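Local coordinates for protein CPn_0803/CP_1068/CPj0803/CpB0832 (PDB 3Q9D) that is of unknown function but, as a coiled-coil protein linked to type III secretion, may act at the needle tip of the chlamydial secretion apparatus, at residues 135-140 against 155-160; 64-69 against 128-133; 57-62 against 118-123. All blocks are in the same frame, centred on the assembly; numbering follows the deposited sequence. Where two conformers were deposited one is given.

Interaction 1: residues 135-140 against 155-160; sequences EFINFI and NRLARV
Two residues of strand 137-147, Asn-138 and Phe-139, share the single partner Ala-158, a classic beta bulge near the open end of the antiparallel hairpin 137-147/150-159. Four backbone hydrogen bonds hold it. Ala-158 O is gripped twice, by Asn-138 N in the carbonyl plane at 2.8 Å and by Phe-139 N, tilted 29° from that plane, at 3.2 Å. Ala-158 N returns a bond to Phe-139 O, and Val-160 N reaches Phe-136 O beyond the bulge. Ile-140 CA adds a CH...O contact of 3.1 Å to Arg-156 O. A water takes a weak bond from Asn-138 ND2 and donates to Arg-159 O; the same amide also binds Glu-73 of the third subunit. Among apolar groups, CB of Phe-136 lies 4.2 Å from CG2 of Val-160. Arg-159, bent at chi3 (-47°), brings one guanidinium face under Glu-135 CG, 3.8 Å from NH1; the carboxylate forms no salt bridge with it, whereas Asp-161 does. Strand 164-170 pairs along the other edge of 150-159, helix 107-133 packs on Val-160 through Asp-129 and Arg-133, and Met-168 of the second subunit packs on Phe-136.

Interaction 2: residues 64-69 against 128-133; sequences TPIGYT and KDIHER
Ile-130 meets Ile-66 and Tyr-68 with two different branches, set by its torsions: chi1 of -70° puts CG2 anti to the backbone N, while an extended chi2 stretches CD1 away along the other arm. In Tyr-68, chi1 (-71°) swings the ring across to the helix and chi2 (-101°) turns its face to that CG2 methyl. The contact packs the loop between helices 48-61 and 70-82, here segment 64-69, on the C-terminal part of helix 107-133, and a CH-pi contact holds the two together. The methyl sits almost exactly over the ring, CG2 of Ile-130 3.8 Å from the centroid of Tyr-68. No hydrogen bond joins the two segments, and the contact rests on shape and apolar packing. The side chains of Tyr-68 and Ile-130 meet at about a right angle, and the ring also brings CE1 of Tyr-68 to 3.3 Å from Ile-130 O. Beyond the contact, the Tyr-68 hydroxyl bonds to Asp-161, and the backbone N of Tyr-68 donates to Glu-164 of the fourth subunit. The other branch of Ile-130 is pressed tightly against the loop, its CD1 only 3.5 Å from CG2 of Ile-66.

Interaction 3: residues 57-62 against 118-123; sequences NLKRIF and AEFMMP
Phe-120 is the main bump of this contact: its ring projects from helix 107-133 onto helix 48-61 and rests against Leu-58, whose CB lies over the centre of one face, 3.7 Å from the centroid. On the same face, Leu-58 CD1 lies over CD2 of Phe-120 at 3.9 Å. The opposite face is backed by Glu-119 CG from its own helix, so the ring is a slab between two aliphatic groups. CG of Lys-59 meets its edge in plane. One turn on, Phe-62 points back toward 118-123 and fills the space between Phe-120 and Pro-123. Its CD2 meets CD1 of Phe-120 at 3.7 Å, the two planes 35° apart. Pro-123 CB lies over a face of the Phe-62 ring, 4.1 Å from its centroid; the proline sits at a kink, the N of 122 and 123 making no helical bond. The helix segments run at 44° with axes 11.0 Å apart at closest, a separation bridged by these large side chains. Beside the apolar patch, Lys-59 bends at chi4 (-64°) to set NZ 2.7 Å from OE2 of Glu-119, on the syn lone pair. A water spans Lys-59 NZ and Glu-119 OE1. The apolar layer thus packs by shape, while the ion pair and its water hold the lysine end that also bonds to Ala-118 O of the fourth subunit.

From the N terminus, helix 48-61 supplies 57-62 and the following loop supplies 64-69; both pair with helix 107-133, reached after helices 70-82 and 86-98. Interaction 3 closes first, at 118-123, and interaction 2 follows at 128-133, so the two cross, their segments alternating along the chain. They meet where Ile-66 CD1 packs 3.4 Å from Pro-123 O. Interaction 1 comes after both, in series, closing the hairpin 137-147/150-159. It lies about 10 Å from interaction 3 between nearest atoms. Interactions 2 and 3 bind helix 48-61 and its following loop to helix 107-133, and the touch with interaction 1, Tyr-68 OH 3.3 Å from Glu-135 CG, connects this helical part to the hairpin.

Interaction 1: residues 135-140 against 155-160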
ATOM      1  N   GLU A 135      -8.527  13.213  -0.424  1.00 19.05           N
ATOM      2  CA  GLU A 135      -9.236  11.976  -0.764  1.00 16.96           C
ATOM      3  C   GLU A 135     -10.338  12.133  -1.807  1.00 16.82           C
ATOM      4  O   GLU A 135     -11.032  11.173  -2.139  1.00 17.07           O
ATOM      5  CB  GLU A 135      -9.783  11.307   0.495  1.00 14.87           C
ATOM      6  CG  GLU A 135      -8.678  10.769   1.364  1.00 16.79           C
ATOM      7  CD  GLU A 135      -9.112  10.625   2.814  1.00 33.11           C
ATOM      8  OE1 GLU A 135      -9.979  11.412   3.262  1.00 33.45           O
ATOM      9  OE2 GLU A 135      -8.592   9.719   3.493  1.00 42.26           O
ATOM     10  N   PHE A 136     -10.505  13.342  -2.328  1.00 16.47           N
ATOM     11  CA  PHE A 136     -11.500  13.530  -3.376  1.00 13.91           C
ATOM     12  C   PHE A 136     -11.018  12.986  -4.714  1.00 17.88           C
ATOM     13  O   PHE A 136      -9.815  12.986  -5.021  1.00 15.49           O
ATOM     14  CB  PHE A 136     -11.918  14.996  -3.489  1.00 16.75           C
ATOM     15  CG  PHE A 136     -12.934  15.402  -2.441  1.00 16.63           C
ATOM     16  CD1 PHE A 136     -14.267  15.594  -2.788  1.00 17.18           C
ATOM     17  CD2 PHE A 136     -12.550  15.590  -1.115  1.00 18.61           C
ATOM     18  CE1 PHE A 136     -15.207  15.980  -1.820  1.00 24.39           C
ATOM     19  CE2 PHE A 136     -13.479  15.976  -0.149  1.00 25.15           C
ATOM     20  CZ  PHE A 136     -14.812  16.165  -0.510  1.00 24.47           C
ATOM     21  N   ILE A 137     -11.966  12.523  -5.510  1.00 14.07           N
ATOM     22  CA  ILE A 137     -11.658  12.102  -6.863  1.00 16.48           C
ATOM     23  C   ILE A 137     -11.051  13.271  -7.667  1.00 20.85           C
ATOM     24  O   ILE A 137     -11.457  14.426  -7.510  1.00 15.80           O
ATOM     25  CB  ILE A 137     -12.896  11.561  -7.586  1.00 18.18           C
ATOM     26  CG1 ILE A 137     -12.482  11.059  -8.970  1.00 25.43           C
ATOM     27  CG2 ILE A 137     -13.996  12.653  -7.693  1.00 19.08           C
ATOM     28  CD1 ILE A 137     -13.573  10.286  -9.729  1.00 32.57           C
ATOM     29  N   ASN A 138     -10.042  12.969  -8.484  1.00 16.50           N
ATOM     30  CA  ASN A 138      -9.373  13.961  -9.325  1.00 16.88           C
ATOM     31  C   ASN A 138      -9.465  13.617 -10.819  1.00 22.64           C
ATOM     32  O   ASN A 138      -9.517  14.496 -11.674  1.00 22.97           O
ATOM     33  CB  ASN A 138      -7.877  14.036  -8.956  1.00 14.99           C
ATOM     34  CG  ASN A 138      -7.136  15.090  -9.771  1.00 29.32           C
ATOM     35  OD1 ASN A 138      -7.448  16.269  -9.681  1.00 36.34           O
ATOM     36  ND2 ASN A 138      -6.158  14.663 -10.571  1.00 30.31           N
ATOM     37  N   PHE A 139      -9.458  12.330 -11.133  1.00 16.88           N
ATOM     38  CA  PHE A 139      -9.445  11.923 -12.521  1.00 17.88           C
ATOM     39  C   PHE A 139      -9.822  10.438 -12.623  1.00 17.14           C
ATOM     40  O   PHE A 139      -9.643   9.691 -11.677  1.00 19.92           O
ATOM     41  CB  PHE A 139      -8.030  12.149 -13.095  1.00 22.01           C
ATOM     42  CG  PHE A 139      -8.000  12.309 -14.586  1.00 20.77           C
ATOM     43  CD1 PHE A 139      -8.328  13.532 -15.184  1.00 26.29           C
ATOM     44  CD2 PHE A 139      -7.623  11.255 -15.398  1.00 26.58           C
ATOM     45  CE1 PHE A 139      -8.301  13.678 -16.576  1.00 24.08           C
ATOM     46  CE2 PHE A 139      -7.592  11.394 -16.786  1.00 25.15           C
ATOM     47  CZ  PHE A 139      -7.937  12.606 -17.377  1.00 20.11           C
ATOM     48  N   ILE A 140     -10.389  10.030 -13.748  1.00 17.59           N
ATOM     49  CA  ILE A 140     -10.665   8.610 -13.979  1.00 17.52           C
ATOM     50  C   ILE A 140     -10.370   8.295 -15.434  1.00 19.65           C
ATOM     51  O   ILE A 140     -10.660   9.108 -16.327  1.00 18.72           O
ATOM     52  CB  ILE A 140     -12.131   8.223 -13.608  1.00 18.30           C
ATOM     53  CG1 ILE A 140     -12.427   6.748 -13.912  1.00 22.66           C
ATOM     54  CG2 ILE A 140     -13.124   9.085 -14.336  1.00 25.42           C
ATOM     55  CD1 ILE A 140     -13.860   6.342 -13.545  1.00 24.93           C
ATOM     56  N   ASN A 155     -10.830   0.324 -15.324  1.00 16.24           N
ATOM     57  CA  ASN A 155     -10.974   1.696 -14.845  1.00 17.52           C
ATOM     58  C   ASN A 155      -9.857   2.051 -13.891  1.00 17.98           C
ATOM     59  O   ASN A 155      -9.438   1.215 -13.087  1.00 17.23           O
ATOM     60  CB  ASN A 155     -12.315   1.868 -14.143  1.00 15.09           C
ATOM     61  CG  ASN A 155     -13.467   1.422 -15.013  1.00 24.05           C
ATOM     62  OD1 ASN A 155     -13.816   2.095 -15.982  1.00 21.27           O
ATOM     63  ND2 ASN A 155     -14.033   0.262 -14.701  1.00 22.17           N
ATOM     64  N   ARG A 156      -9.379   3.289 -13.973  1.00 14.78           N
ATOM     65  CA  ARG A 156      -8.414   3.770 -12.997  1.00 16.62           C
ATOM     66  C   ARG A 156      -8.933   5.038 -12.341  1.00 19.76           C
ATOM     67  O   ARG A 156      -9.203   6.005 -13.023  1.00 19.08           O
ATOM     68  CB  ARG A 156      -7.053   4.036 -13.674  1.00 14.64           C
ATOM     69  CG  ARG A 156      -6.335   2.769 -14.089  1.00 22.91           C
ATOM     70  CD  ARG A 156      -5.076   3.108 -14.907  1.00 23.63           C
ATOM     71  NE  ARG A 156      -4.529   1.929 -15.567  1.00 28.46           N
ATOM     72  CZ  ARG A 156      -3.841   0.980 -14.932  1.00 24.21           C
ATOM     73  NH1 ARG A 156      -3.624   1.073 -13.621  1.00 19.27           N
ATOM     74  NH2 ARG A 156      -3.385  -0.064 -15.610  1.00 25.70           N
ATOM     75  N   LEU A 157      -9.067   5.015 -11.019  1.00 15.65           N
ATOM     76  CA  LEU A 157      -9.553   6.068 -10.136  0.51 17.10           C
ATOM     77  C   LEU A 157      -8.396   6.865  -9.543  1.00 20.31           C
ATOM     78  O   LEU A 157      -7.544   6.148  -9.019  1.00 23.51           O
ATOM     79  CB  LEU A 157     -10.412   5.477  -9.018  0.51 20.76           C
ATOM     80  CG  LEU A 157     -11.779   4.927  -9.431  0.51 25.37           C
ATOM     81  CD1 LEU A 157     -12.738   6.062  -9.761  0.51 26.05           C
ATOM     82  CD2 LEU A 157     -11.643   3.976 -10.609  0.51 17.55           C
ATOM     83  N   ALA A 158      -8.213   8.171  -9.745  1.00 16.17           N
ATOM     84  CA  ALA A 158      -7.079   8.882  -9.157  1.00 14.61           C
ATOM     85  C   ALA A 158      -7.654   9.929  -8.244  1.00 15.15           C
ATOM     86  O   ALA A 158      -8.607  10.623  -8.619  1.00 19.10           O
ATOM     87  CB  ALA A 158      -6.213   9.551 -10.262  1.00 14.83           C
ATOM     88  N   ARG A 159      -7.089  10.046  -7.050  1.00 12.72           N
ATOM     89  CA  ARG A 159      -7.525  11.070  -6.109  1.00 11.72           C
ATOM     90  C   ARG A 159      -6.654  12.322  -6.170  1.00 16.73           C
ATOM     91  O   ARG A 159      -5.571  12.309  -6.756  1.00 13.58           O
ATOM     92  CB  ARG A 159      -7.515  10.508  -4.701  1.00 15.84           C
ATOM     93  CG  ARG A 159      -8.345   9.237  -4.564  1.00 19.09           C
ATOM     94  CD  ARG A 159      -8.544   8.825  -3.121  1.00 15.34           C
ATOM     95  NE  ARG A 159      -7.297   8.864  -2.346  1.00 16.05           N
ATOM     96  CZ  ARG A 159      -7.138   8.245  -1.177  1.00 20.61           C
ATOM     97  NH1 ARG A 159      -8.141   7.549  -0.653  1.00 23.53           N
ATOM     98  NH2 ARG A 159      -5.988   8.334  -0.516  1.00 20.27           N
ATOM     99  N   VAL A 160      -7.137  13.399  -5.565  1.00 14.47           N
ATOM    100  CA  VAL A 160      -6.367  14.639  -5.451  1.00 18.84           C
ATOM    101  C   VAL A 160      -4.969  14.377  -4.851  1.00 22.71           C
ATOM    102  O   VAL A 160      -3.999  15.033  -5.217  1.00 15.54           O
ATOM    103  CB  VAL A 160      -7.121  15.693  -4.574  1.00 13.80           C
ATOM    104  CG1 VAL A 160      -6.197  16.850  -4.188  1.00 17.88           C
ATOM    105  CG2 VAL A 160      -8.368  16.216  -5.300  1.00 14.93           C
TER
HETATM  106  O   HOH W   1      -4.128  12.459  -9.393  1.00 48.96           O

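Interaction 2: residues 64-69 against 128-133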
ATOM      1  N   THR A  64      10.412  14.140  -1.471  1.00 21.14           N
ATOM      2  CA  THR A  64       9.575  12.936  -1.340  1.00 20.18           C
ATOM      3  C   THR A  64       8.120  13.250  -1.725  1.00 24.17           C
ATOM      4  O   THR A  64       7.752  14.430  -1.806  1.00 21.14           O
ATOM      5  CB  THR A  64       9.591  12.435   0.107  1.00 25.06           C
ATOM      6  OG1 THR A  64       9.333  13.547   0.966  1.00 21.75           O
ATOM      7  CG2 THR A  64      10.962  11.848   0.462  1.00 19.19           C
ATOM      8  N   PRO A  65       7.277  12.209  -1.921  1.00 22.99           N
ATOM      9  CA  PRO A  65       5.882  12.458  -2.302  1.00 24.57           C
ATOM     10  C   PRO A  65       5.191  13.436  -1.354  1.00 26.94           C
ATOM     11  O   PRO A  65       5.416  13.366  -0.146  1.00 25.97           O
ATOM     12  CB  PRO A  65       5.240  11.075  -2.188  1.00 31.09           C
ATOM     13  CG  PRO A  65       6.361  10.133  -2.507  1.00 28.33           C
ATOM     14  CD  PRO A  65       7.579  10.764  -1.859  1.00 20.58           C
ATOM     15  N   ILE A  66       4.405  14.366  -1.886  1.00 21.92           N
ATOM     16  CA  ILE A  66       3.573  15.204  -1.018  1.00 18.97           C
ATOM     17  C   ILE A  66       2.578  14.295  -0.295  1.00 25.22           C
ATOM     18  O   ILE A  66       2.016  13.394  -0.896  1.00 21.20           O
ATOM     19  CB  ILE A  66       2.806  16.289  -1.818  1.00 22.82           C
ATOM     20  CG1 ILE A  66       3.804  17.261  -2.447  1.00 22.32           C
ATOM     21  CG2 ILE A  66       1.840  17.073  -0.926  1.00 20.76           C
ATOM     22  CD1 ILE A  66       3.149  18.334  -3.326  1.00 21.79           C
ATOM     23  N   GLY A  67       2.368  14.537   0.992  1.00 22.77           N
ATOM     24  CA  GLY A  67       1.370  13.805   1.754  1.00 20.78           C
ATOM     25  C   GLY A  67       0.551  14.757   2.602  1.00 17.20           C
ATOM     26  O   GLY A  67       0.580  15.985   2.425  1.00 17.02           O
ATOM     27  N   TYR A  68      -0.166  14.193   3.560  1.00 16.13           N
ATOM     28  CA  TYR A  68      -1.118  14.949   4.350  1.00 13.99           C
ATOM     29  C   TYR A  68      -0.405  15.754   5.413  1.00 17.14           C
ATOM     30  O   TYR A  68      -0.999  16.637   6.008  1.00 19.60           O
ATOM     31  CB  TYR A  68      -2.182  14.000   4.974  1.00 16.07           C
ATOM     32  CG  TYR A  68      -3.121  13.458   3.912  1.00 17.25           C
ATOM     33  CD1 TYR A  68      -4.390  14.004   3.732  1.00 15.13           C
ATOM     34  CD2 TYR A  68      -2.711  12.456   3.047  1.00 20.19           C
ATOM     35  CE1 TYR A  68      -5.241  13.534   2.744  1.00 22.73           C
ATOM     36  CE2 TYR A  68      -3.564  11.964   2.056  1.00 19.52           C
ATOM     37  CZ  TYR A  68      -4.825  12.517   1.912  1.00 23.87           C
ATOM     38  OH  TYR A  68      -5.671  12.068   0.922  1.00 25.46           O
ATOM     39  N   THR A  69       0.866  15.464   5.659  1.00 17.09           N
ATOM     40  CA  THR A  69       1.585  16.264   6.635  1.00 13.89           C
ATOM     41  C   THR A  69       2.423  17.394   6.000  1.00 14.49           C
ATOM     42  O   THR A  69       3.018  18.203   6.721  1.00 17.78           O
ATOM     43  CB  THR A  69       2.568  15.423   7.478  1.00 16.95           C
ATOM     44  OG1 THR A  69       3.550  14.850   6.615  1.00 21.13           O
ATOM     45  CG2 THR A  69       1.846  14.315   8.264  1.00 23.88           C
ATOM     46  N   LYS A 128      -1.398  22.022   0.343  1.00 19.72           N
ATOM     47  CA  LYS A 128      -2.527  22.601   1.072  1.00 22.15           C
ATOM     48  C   LYS A 128      -3.843  21.956   0.608  1.00 21.28           C
ATOM     49  O   LYS A 128      -4.692  21.625   1.424  1.00 27.07           O
ATOM     50  CB  LYS A 128      -2.569  24.118   0.863  1.00 27.09           C
ATOM     51  CG  LYS A 128      -3.534  24.855   1.800  1.00 31.20           C
ATOM     52  CD  LYS A 128      -3.324  26.373   1.663  1.00 41.37           C
ATOM     53  CE  LYS A 128      -4.160  27.151   2.664  1.00 49.39           C
ATOM     54  NZ  LYS A 128      -3.474  28.394   3.133  1.00 56.44           N
ATOM     55  N   ASP A 129      -3.965  21.731  -0.702  1.00 21.12           N
ATOM     56  CA  ASP A 129      -5.146  21.073  -1.259  0.56 20.13           C
ATOM     57  C   ASP A 129      -5.312  19.656  -0.713  1.00 23.42           C
ATOM     58  O   ASP A 129      -6.427  19.247  -0.375  1.00 24.53           O
ATOM     59  CB  ASP A 129      -5.088  21.035  -2.794  0.56 25.47           C
ATOM     60  CG  ASP A 129      -6.473  21.028  -3.440  0.56 28.73           C
ATOM     61  OD1 ASP A 129      -7.431  21.564  -2.845  0.56 31.40           O
ATOM     62  OD2 ASP A 129      -6.601  20.497  -4.555  0.56 34.11           O
ATOM     63  N   ILE A 130      -4.208  18.912  -0.619  1.00 20.91           N
ATOM     64  CA  ILE A 130      -4.242  17.527  -0.141  1.00 16.54           C
ATOM     65  C   ILE A 130      -4.682  17.488   1.339  1.00 23.57           C
ATOM     66  O   ILE A 130      -5.561  16.710   1.753  1.00 18.42           O
ATOM     67  CB  ILE A 130      -2.855  16.855  -0.364  1.00 18.67           C
ATOM     68  CG1 ILE A 130      -2.623  16.622  -1.880  1.00 19.45           C
ATOM     69  CG2 ILE A 130      -2.743  15.569   0.442  1.00 20.38           C
ATOM     70  CD1 ILE A 130      -1.239  16.059  -2.244  1.00 24.50           C
ATOM     71  N   HIS A 131      -4.072  18.365   2.120  1.00 28.85           N
ATOM     72  CA  HIS A 131      -4.466  18.592   3.507  1.00 27.39           C
ATOM     73  C   HIS A 131      -5.991  18.787   3.632  1.00 23.51           C
ATOM     74  O   HIS A 131      -6.629  18.280   4.560  1.00 24.10           O
ATOM     75  CB  HIS A 131      -3.715  19.821   4.031  1.00 33.80           C
ATOM     76  CG  HIS A 131      -3.840  20.037   5.504  1.00 42.90           C
ATOM     77  ND1 HIS A 131      -4.961  19.676   6.221  1.00 57.83           N
ATOM     78  CD2 HIS A 131      -2.984  20.582   6.400  1.00 47.65           C
ATOM     79  CE1 HIS A 131      -4.790  19.991   7.490  1.00 61.32           C
ATOM     80  NE2 HIS A 131      -3.598  20.548   7.625  1.00 59.80           N
ATOM     81  N   GLU A 132      -6.573  19.505   2.686  1.00 22.98           N
ATOM     82  CA  GLU A 132      -7.987  19.861   2.760  1.00 27.24           C
ATOM     83  C   GLU A 132      -8.905  18.822   2.137  1.00 27.26           C
ATOM     84  O   GLU A 132      -9.955  18.530   2.694  1.00 26.13           O
ATOM     85  CB  GLU A 132      -8.206  21.233   2.108  1.00 28.93           C
ATOM     86  CG  GLU A 132      -7.466  22.316   2.861  1.00 35.37           C
ATOM     87  CD  GLU A 132      -7.479  23.666   2.165  1.00 58.10           C
ATOM     88  OE1 GLU A 132      -7.718  23.712   0.934  1.00 56.65           O
ATOM     89  OE2 GLU A 132      -7.245  24.683   2.863  1.00 69.92           O
ATOM     90  N   ARG A 133      -8.499  18.257   0.994  1.00 22.71           N
ATOM     91  CA  ARG A 133      -9.370  17.393   0.192  1.00 22.10           C
ATOM     92  C   ARG A 133      -8.607  16.327  -0.617  1.00 17.86           C
ATOM     93  O   ARG A 133      -9.014  15.959  -1.719  1.00 21.33           O
ATOM     94  CB  ARG A 133     -10.212  18.252  -0.754  1.00 23.64           C
ATOM     95  CG  ARG A 133      -9.408  19.274  -1.520  1.00 29.30           C
ATOM     96  CD  ARG A 133     -10.332  20.263  -2.237  1.00 39.18           C
ATOM     97  NE  ARG A 133     -11.083  19.543  -3.256  1.00 42.40           N
ATOM     98  CZ  ARG A 133     -10.601  19.253  -4.464  1.00 41.45           C
ATOM     99  NH1 ARG A 133      -9.379  19.658  -4.822  1.00 35.21           N
ATOM    100  NH2 ARG A 133     -11.352  18.568  -5.315  1.00 35.47           N
TER

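Interaction 3: residues 57-62 against 118-123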
ATOM      1  N   ASN A  57      15.908  23.749   2.570  1.00 20.19           N
ATOM      2  CA  ASN A  57      14.875  23.107   3.378  1.00 22.24           C
ATOM      3  C   ASN A  57      13.595  22.755   2.591  1.00 19.91           C
ATOM      4  O   ASN A  57      13.007  21.687   2.768  1.00 19.55           O
ATOM      5  CB  ASN A  57      14.575  23.987   4.604  1.00 24.30           C
ATOM      6  CG  ASN A  57      15.679  23.897   5.645  1.00 34.57           C
ATOM      7  OD1 ASN A  57      16.151  22.801   5.936  1.00 34.16           O
ATOM      8  ND2 ASN A  57      16.105  25.033   6.194  1.00 32.20           N
ATOM      9  N   LEU A  58      13.189  23.641   1.694  1.00 19.89           N
ATOM     10  CA  LEU A  58      12.036  23.373   0.852  1.00 21.05           C
ATOM     11  C   LEU A  58      12.370  22.279  -0.164  1.00 15.42           C
ATOM     12  O   LEU A  58      11.560  21.382  -0.397  1.00 19.99           O
ATOM     13  CB  LEU A  58      11.558  24.639   0.153  1.00 14.60           C
ATOM     14  CG  LEU A  58      10.989  25.728   1.068  1.00 18.56           C
ATOM     15  CD1 LEU A  58      10.788  27.029   0.303  1.00 31.14           C
ATOM     16  CD2 LEU A  58       9.693  25.304   1.742  1.00 17.51           C
ATOM     17  N   LYS A  59      13.541  22.361  -0.790  1.00 18.87           N
ATOM     18  CA  LYS A  59      13.941  21.279  -1.684  1.00 23.15           C
ATOM     19  C   LYS A  59      13.868  19.937  -0.965  1.00 21.86           C
ATOM     20  O   LYS A  59      13.447  18.948  -1.543  1.00 18.77           O
ATOM     21  CB  LYS A  59      15.358  21.487  -2.219  1.00 17.83           C
ATOM     22  CG  LYS A  59      15.428  22.540  -3.356  1.00 15.97           C
ATOM     23  CD  LYS A  59      16.882  22.726  -3.815  1.00 26.42           C
ATOM     24  CE  LYS A  59      16.949  23.663  -5.042  1.00 36.41           C
ATOM     25  NZ  LYS A  59      16.236  23.053  -6.233  1.00 33.75           N
ATOM     26  N   ARG A  60      14.309  19.896   0.287  1.00 17.24           N
ATOM     27  CA  ARG A  60      14.283  18.656   1.063  0.53 16.83           C
ATOM     28  C   ARG A  60      12.863  18.136   1.259  1.00 21.44           C
ATOM     29  O   ARG A  60      12.564  16.967   0.996  1.00 16.12           O
ATOM     30  CB  ARG A  60      14.946  18.872   2.431  0.53 16.92           C
ATOM     31  CG  ARG A  60      15.073  17.600   3.272  0.53 26.16           C
ATOM     32  CD  ARG A  60      16.045  17.790   4.452  0.53 31.62           C
ATOM     33  NE  ARG A  60      17.218  18.582   4.081  0.53 37.27           N
ATOM     34  CZ  ARG A  60      17.414  19.837   4.471  0.53 36.49           C
ATOM     35  NH1 ARG A  60      18.493  20.497   4.091  0.53 31.19           N
ATOM     36  NH2 ARG A  60      16.522  20.426   5.247  0.53 42.77           N
ATOM     37  N   ILE A  61      11.967  18.996   1.733  1.00 18.66           N
ATOM     38  CA  ILE A  61      10.639  18.482   2.037  0.59 19.90           C
ATOM     39  C   ILE A  61       9.892  18.077   0.774  1.00 22.41           C
ATOM     40  O   ILE A  61       9.098  17.148   0.820  1.00 20.09           O
ATOM     41  CB  ILE A  61       9.781  19.437   2.896  0.59 21.77           C
ATOM     42  CG1 ILE A  61       9.373  20.676   2.100  0.59 21.42           C
ATOM     43  CG2 ILE A  61      10.511  19.837   4.180  0.59 21.23           C
ATOM     44  CD1 ILE A  61       8.549  21.655   2.924  0.59 23.58           C
ATOM     45  N   PHE A  62      10.153  18.747  -0.348  1.00 14.81           N
ATOM     46  CA  PHE A  62       9.471  18.382  -1.592  1.00 16.59           C
ATOM     47  C   PHE A  62      10.165  17.286  -2.405  1.00 17.60           C
ATOM     48  O   PHE A  62       9.693  16.916  -3.476  1.00 21.15           O
ATOM     49  CB  PHE A  62       9.145  19.633  -2.429  1.00 16.12           C
ATOM     50  CG  PHE A  62       8.010  20.443  -1.822  1.00 19.25           C
ATOM     51  CD1 PHE A  62       6.706  19.966  -1.887  1.00 18.23           C
ATOM     52  CD2 PHE A  62       8.259  21.620  -1.120  1.00 13.61           C
ATOM     53  CE1 PHE A  62       5.645  20.657  -1.302  1.00 18.64           C
ATOM     54  CE2 PHE A  62       7.203  22.335  -0.527  1.00 20.52           C
ATOM     55  CZ  PHE A  62       5.888  21.844  -0.619  1.00 19.74           C
ATOM     56  N   ALA A 118       8.552  30.201  -8.305  1.00 23.24           N
ATOM     57  CA  ALA A 118       8.425  29.329  -9.462  1.00 26.56           C
ATOM     58  C   ALA A 118       8.579  27.871  -9.050  1.00 24.85           C
ATOM     59  O   ALA A 118       7.820  27.013  -9.491  1.00 24.24           O
ATOM     60  CB  ALA A 118       9.460  29.699 -10.542  1.00 25.13           C
ATOM     61  N   GLU A 119       9.558  27.582  -8.200  1.00 19.05           N
ATOM     62  CA  GLU A 119       9.794  26.198  -7.807  1.00 22.43           C
ATOM     63  C   GLU A 119       8.737  25.632  -6.833  1.00 22.99           C
ATOM     64  O   GLU A 119       8.361  24.457  -6.902  1.00 23.94           O
ATOM     65  CB  GLU A 119      11.206  26.046  -7.231  1.00 19.72           C
ATOM     66  CG  GLU A 119      11.614  24.582  -6.976  1.00 22.68           C
ATOM     67  CD  GLU A 119      13.116  24.438  -6.729  1.00 32.66           C
ATOM     68  OE1 GLU A 119      13.840  25.454  -6.846  1.00 32.84           O
ATOM     69  OE2 GLU A 119      13.580  23.311  -6.432  1.00 31.92           O
ATOM     70  N   PHE A 120       8.228  26.459  -5.934  1.00 20.80           N
ATOM     71  CA  PHE A 120       7.507  25.901  -4.781  1.00 20.29           C
ATOM     72  C   PHE A 120       6.069  26.300  -4.610  1.00 20.70           C
ATOM     73  O   PHE A 120       5.356  25.662  -3.840  1.00 21.11           O
ATOM     74  CB  PHE A 120       8.278  26.190  -3.481  1.00 19.29           C
ATOM     75  CG  PHE A 120       9.607  25.524  -3.440  1.00 20.00           C
ATOM     76  CD1 PHE A 120       9.685  24.138  -3.369  1.00 21.63           C
ATOM     77  CD2 PHE A 120      10.767  26.259  -3.512  1.00 18.87           C
ATOM     78  CE1 PHE A 120      10.893  23.503  -3.347  1.00 21.56           C
ATOM     79  CE2 PHE A 120      12.006  25.629  -3.504  1.00 19.45           C
ATOM     80  CZ  PHE A 120      12.069  24.240  -3.405  1.00 17.90           C
ATOM     81  N   MET A 121       5.624  27.343  -5.300  1.00 19.14           N
ATOM     82  CA  MET A 121       4.265  27.816  -5.062  1.00 14.69           C
ATOM     83  C   MET A 121       3.203  26.757  -5.376  1.00 21.33           C
ATOM     84  O   MET A 121       2.299  26.522  -4.579  1.00 16.60           O
ATOM     85  CB  MET A 121       3.950  29.106  -5.824  1.00 17.64           C
ATOM     86  CG  MET A 121       2.520  29.610  -5.524  1.00 24.08           C
ATOM     87  SD  MET A 121       2.194  31.229  -6.304  1.00 27.38           S
ATOM     88  CE  MET A 121       2.504  30.890  -8.043  1.00 52.29           C
ATOM     89  N   MET A 122       3.287  26.133  -6.541  1.00 19.50           N
ATOM     90  CA  MET A 122       2.301  25.126  -6.912  0.61 20.21           C
ATOM     91  C   MET A 122       2.343  23.873  -6.017  1.00 17.87           C
ATOM     92  O   MET A 122       1.303  23.394  -5.548  1.00 17.82           O
ATOM     93  CB  MET A 122       2.445  24.787  -8.400  0.61 20.02           C
ATOM     94  CG  MET A 122       2.011  25.938  -9.302  0.61 23.98           C
ATOM     95  SD  MET A 122       0.314  26.423  -8.920  0.61 38.31           S
ATOM     96  CE  MET A 122      -0.418  24.762  -8.554  0.61 10.65           C
ATOM     97  N   PRO A 123       3.549  23.350  -5.750  1.00 14.61           N
ATOM     98  CA  PRO A 123       3.637  22.179  -4.871  1.00 19.75           C
ATOM     99  C   PRO A 123       3.097  22.494  -3.467  1.00 20.28           C
ATOM    100  O   PRO A 123       2.478  21.633  -2.833  1.00 17.06           O
ATOM    101  CB  PRO A 123       5.137  21.902  -4.822  1.00 21.28           C
ATOM    102  CG  PRO A 123       5.641  22.390  -6.161  1.00 24.86           C
ATOM    103  CD  PRO A 123       4.822  23.618  -6.448  1.00 20.30           C
TER
HETATM  104  O   HOH W   2      16.163  25.494  -8.142  1.00 47.66           O